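Local coordinates for nuclear protein localization protein 4 homolog (Drosophila melanogaster, PDB 4RV0) that probably serves in a complex that binds ubiquitinated proteins and is needed to export misfolded proteins from the ER to the cytoplasm for degradation by the proteasome, at residues V44-F55 / S70-Q81. Sequence-based numbering, arbitrary orientation.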
# COMPACT_ATOMS: atom_id res chain seq x y z
N VAL B 44 -8.51 18.16 7.44
CA VAL B 44 -7.89 17.93 8.74
C VAL B 44 -7.87 19.14 9.68
O VAL B 44 -8.06 20.28 9.26
CB VAL B 44 -6.43 17.45 8.59
CG1 VAL B 44 -6.38 16.04 7.98
CG2 VAL B 44 -5.64 18.43 7.74
N ASP B 45 -7.66 18.85 10.95
CA ASP B 45 -7.49 19.84 12.01
C ASP B 45 -5.99 19.90 12.27
O ASP B 45 -5.22 19.54 11.38
CB ASP B 45 -8.25 19.41 13.26
CG ASP B 45 -9.76 19.62 13.13
OD1 ASP B 45 -10.17 20.42 12.27
OD2 ASP B 45 -10.53 18.97 13.86
N GLY B 46 -5.57 20.40 13.43
CA GLY B 46 -4.17 20.38 13.80
C GLY B 46 -3.43 19.09 13.49
O GLY B 46 -3.71 18.05 14.08
N PHE B 47 -2.55 19.12 12.49
CA PHE B 47 -1.75 17.94 12.16
C PHE B 47 -0.26 18.22 12.20
O PHE B 47 0.19 19.35 12.00
CB PHE B 47 -2.12 17.39 10.78
CG PHE B 47 -1.78 18.32 9.64
CD1 PHE B 47 -0.58 18.18 8.94
CD2 PHE B 47 -2.66 19.33 9.27
CE1 PHE B 47 -0.27 19.04 7.88
CE2 PHE B 47 -2.36 20.18 8.20
CZ PHE B 47 -1.17 20.04 7.51
N GLY B 48 0.52 17.16 12.39
CA GLY B 48 1.96 17.24 12.16
C GLY B 48 2.35 16.32 11.02
O GLY B 48 1.67 15.33 10.76
N LEU B 49 3.43 16.67 10.32
CA LEU B 49 3.99 15.81 9.29
C LEU B 49 5.34 15.28 9.77
O LEU B 49 6.17 16.03 10.30
CB LEU B 49 4.17 16.55 7.96
CG LEU B 49 2.89 17.07 7.31
CD1 LEU B 49 3.22 17.83 6.06
CD2 LEU B 49 1.97 15.92 6.96
N PHE B 50 5.54 13.98 9.58
CA PHE B 50 6.72 13.30 10.10
C PHE B 50 7.42 12.49 9.02
O PHE B 50 6.81 12.06 8.04
CB PHE B 50 6.35 12.41 11.28
CG PHE B 50 5.81 13.16 12.47
CD1 PHE B 50 6.63 13.42 13.55
CD2 PHE B 50 4.50 13.58 12.50
CE1 PHE B 50 6.14 14.11 14.66
CE2 PHE B 50 4.00 14.27 13.60
CZ PHE B 50 4.83 14.53 14.68
N LYS B 51 8.73 12.31 9.21
CA LYS B 51 9.57 11.63 8.24
C LYS B 51 9.37 10.13 8.27
O LYS B 51 9.61 9.45 7.28
CB LYS B 51 11.04 11.97 8.47
CG LYS B 51 11.48 13.30 7.87
CD LYS B 51 12.96 13.56 8.16
CE LYS B 51 13.38 14.96 7.72
NZ LYS B 51 13.59 15.02 6.24
N GLU B 52 8.90 9.63 9.40
CA GLU B 52 8.73 8.20 9.56
C GLU B 52 7.38 7.88 10.17
O GLU B 52 6.75 8.71 10.83
CB GLU B 52 9.88 7.61 10.41
CG GLU B 52 10.05 8.25 11.78
CD GLU B 52 10.67 9.63 11.72
OE1 GLU B 52 11.92 9.73 11.69
OE2 GLU B 52 9.91 10.61 11.71
N ARG B 53 6.93 6.65 9.93
CA ARG B 53 5.59 6.23 10.29
C ARG B 53 5.37 6.25 11.79
O ARG B 53 4.23 6.36 12.25
CB ARG B 53 5.37 4.81 9.78
CG ARG B 53 3.93 4.42 9.71
CD ARG B 53 3.81 2.93 9.73
NE ARG B 53 4.15 2.30 8.47
CZ ARG B 53 3.31 2.21 7.45
NH1 ARG B 53 2.09 2.74 7.56
NH2 ARG B 53 3.66 1.58 6.32
N ASN B 54 6.46 6.15 12.53
CA ASN B 54 6.40 6.17 13.99
C ASN B 54 6.41 7.57 14.60
O ASN B 54 6.45 7.71 15.83
CB ASN B 54 7.49 5.27 14.57
CG ASN B 54 8.87 5.62 14.06
OD1 ASN B 54 9.38 6.71 14.31
ND2 ASN B 54 9.47 4.70 13.31
N PHE B 55 6.43 8.60 13.76
CA PHE B 55 6.28 9.99 14.19
C PHE B 55 7.40 10.52 15.10
O PHE B 55 7.10 11.12 16.14
CB PHE B 55 4.94 10.21 14.94
CG PHE B 55 3.71 9.79 14.18
CD1 PHE B 55 3.52 10.18 12.87
CD2 PHE B 55 2.75 9.02 14.80
CE1 PHE B 55 2.37 9.80 12.18
CE2 PHE B 55 1.61 8.62 14.12
CZ PHE B 55 1.42 9.02 12.81
N SER B 70 15.18 18.71 2.76
CA SER B 70 14.83 17.56 3.59
C SER B 70 14.11 16.44 2.83
O SER B 70 13.99 15.32 3.34
CB SER B 70 14.02 18.00 4.82
OG SER B 70 12.92 18.82 4.45
N LEU B 71 13.63 16.73 1.63
CA LEU B 71 12.81 15.75 0.91
C LEU B 71 13.24 15.57 -0.53
O LEU B 71 13.71 16.50 -1.18
CB LEU B 71 11.34 16.19 0.92
CG LEU B 71 10.67 16.34 2.29
CD1 LEU B 71 9.38 17.14 2.16
CD2 LEU B 71 10.40 14.96 2.89
N ARG B 72 13.07 14.35 -1.01
CA ARG B 72 13.35 14.00 -2.39
C ARG B 72 12.07 13.58 -3.11
O ARG B 72 11.11 13.15 -2.48
CB ARG B 72 14.39 12.89 -2.41
CG ARG B 72 15.70 13.32 -1.73
CD ARG B 72 16.71 12.19 -1.69
NE ARG B 72 17.16 11.81 -3.02
CZ ARG B 72 18.16 10.97 -3.25
NH1 ARG B 72 18.81 10.42 -2.22
NH2 ARG B 72 18.51 10.67 -4.49
N HIS B 73 12.08 13.70 -4.44
CA HIS B 73 10.96 13.29 -5.27
C HIS B 73 10.48 11.88 -4.91
O HIS B 73 11.26 10.93 -4.90
CB HIS B 73 11.38 13.31 -6.74
CG HIS B 73 10.30 12.88 -7.67
ND1 HIS B 73 9.11 13.56 -7.81
CD2 HIS B 73 10.22 11.82 -8.52
CE1 HIS B 73 8.36 12.96 -8.71
NE2 HIS B 73 9.01 11.90 -9.16
N GLY B 74 9.19 11.75 -4.61
CA GLY B 74 8.62 10.45 -4.28
C GLY B 74 8.70 10.06 -2.82
O GLY B 74 8.21 8.99 -2.45
N ASP B 75 9.32 10.89 -1.98
CA ASP B 75 9.37 10.58 -0.55
C ASP B 75 7.98 10.57 0.05
O ASP B 75 7.11 11.33 -0.37
CB ASP B 75 10.25 11.57 0.21
CG ASP B 75 11.72 11.23 0.13
OD1 ASP B 75 12.08 10.26 -0.59
OD2 ASP B 75 12.52 11.94 0.76
N MSE B 76 7.77 9.70 1.03
CA MSE B 76 6.51 9.67 1.76
C MSE B 76 6.71 10.27 3.14
O MSE B 76 7.67 9.93 3.84
CB MSE B 76 6.00 8.24 1.88
CG MSE B 76 4.61 8.15 2.48
SE MSE B 76 3.52 6.79 1.57
CE MSE B 76 4.58 5.22 2.03
N VAL B 77 5.81 11.16 3.53
CA VAL B 77 5.77 11.64 4.91
C VAL B 77 4.49 11.14 5.57
O VAL B 77 3.59 10.63 4.89
CB VAL B 77 5.92 13.17 5.03
CG1 VAL B 77 7.25 13.61 4.47
CG2 VAL B 77 4.79 13.87 4.31
N TYR B 78 4.43 11.25 6.89
CA TYR B 78 3.37 10.63 7.68
C TYR B 78 2.63 11.67 8.49
O TYR B 78 3.23 12.43 9.26
CB TYR B 78 3.94 9.51 8.58
CG TYR B 78 4.59 8.43 7.75
CD1 TYR B 78 3.87 7.31 7.34
CD2 TYR B 78 5.91 8.56 7.34
CE1 TYR B 78 4.46 6.33 6.55
CE2 TYR B 78 6.51 7.59 6.56
CZ TYR B 78 5.78 6.48 6.17
OH TYR B 78 6.40 5.53 5.39
N LEU B 79 1.32 11.70 8.31
CA LEU B 79 0.50 12.69 8.96
C LEU B 79 -0.00 12.19 10.30
O LEU B 79 -0.52 11.07 10.41
CB LEU B 79 -0.66 13.12 8.04
CG LEU B 79 -1.54 14.31 8.48
CD1 LEU B 79 -2.10 15.05 7.28
CD2 LEU B 79 -2.68 13.86 9.41
N LYS B 80 0.20 13.01 11.33
CA LYS B 80 -0.30 12.76 12.67
C LYS B 80 -1.25 13.86 13.12
O LYS B 80 -0.91 15.04 13.06
CB LYS B 80 0.86 12.71 13.66
CG LYS B 80 0.38 12.55 15.10
CD LYS B 80 1.52 12.55 16.09
CE LYS B 80 1.03 12.12 17.47
NZ LYS B 80 2.15 11.97 18.42
N GLN B 81 -2.47 13.50 13.48
CA GLN B 81 -3.40 14.49 14.01
C GLN B 81 -3.20 14.66 15.51
O GLN B 81 -3.92 14.03 16.29
CB GLN B 81 -4.84 14.13 13.68
CG GLN B 81 -5.00 13.76 12.24
CD GLN B 81 -6.39 14.01 11.73
OE1 GLN B 81 -6.61 14.13 10.53
NE2 GLN B 81 -7.35 14.08 12.64
O HOH W 1 10.05 10.48 5.14
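Strands 48-50 and 76-80 form an antiparallel pair at one side of the ubiquitin-like beta-grasp sheet in Npl4's UBD domain, with Gly48 opposite Lys80 and Phe50 opposite Tyr78 as its hydrogen-bonded pairs. Gly48 N reaches Lys80 O at 2.6 Å, and the return bond from Lys80 N to Gly48 O is nearly straight, 176° at the hydrogen. Further along, Phe50 and Tyr78 exchange two more backbone bonds; the one from Phe50 N to Tyr78 O is more bent, 142° at the hydrogen. Past Phe50 the direct bonding gives way to a water that donates to Met76 O.

Strand 76-80 has strand 10-16 on its other flank, running parallel to it, and helix 31-41 packs against the face that carries Leu49 and Leu79. There Leu79 crosses Phe47 at about a right angle, its anti torsion (chi1 -172°) turning both methyls toward that residue: CD2 lies 3.8 Å from Phe47 CB and CD1 3.9 Å from Phe47 CD1. Leu49 CD2 adds to this layer against Leu79 CB, while Val77 CG2 lies a little farther from Leu49 CD2.

The opposite face, carrying Phe50, Tyr78 and Lys80, is covered by the type I turn Glu52-Phe55, which folds back over it. Its Arg53 lays the backbone N and CB over one face of the Tyr78 ring, CB 3.9 Å from the ring centroid, while Lys51 O comes to the ring's edge. The Arg53 guanidinium goes on to make a cation-pi contact with an aromatic side chain of another protein's chain. Phe55 covers Phe50 with its CB and receives Lys80 CB over its own ring, 3.7 Å from the centroid; Lys80 CB also touches Phe50 CE2 at 3.5 Å, sitting in the corner the two rings make.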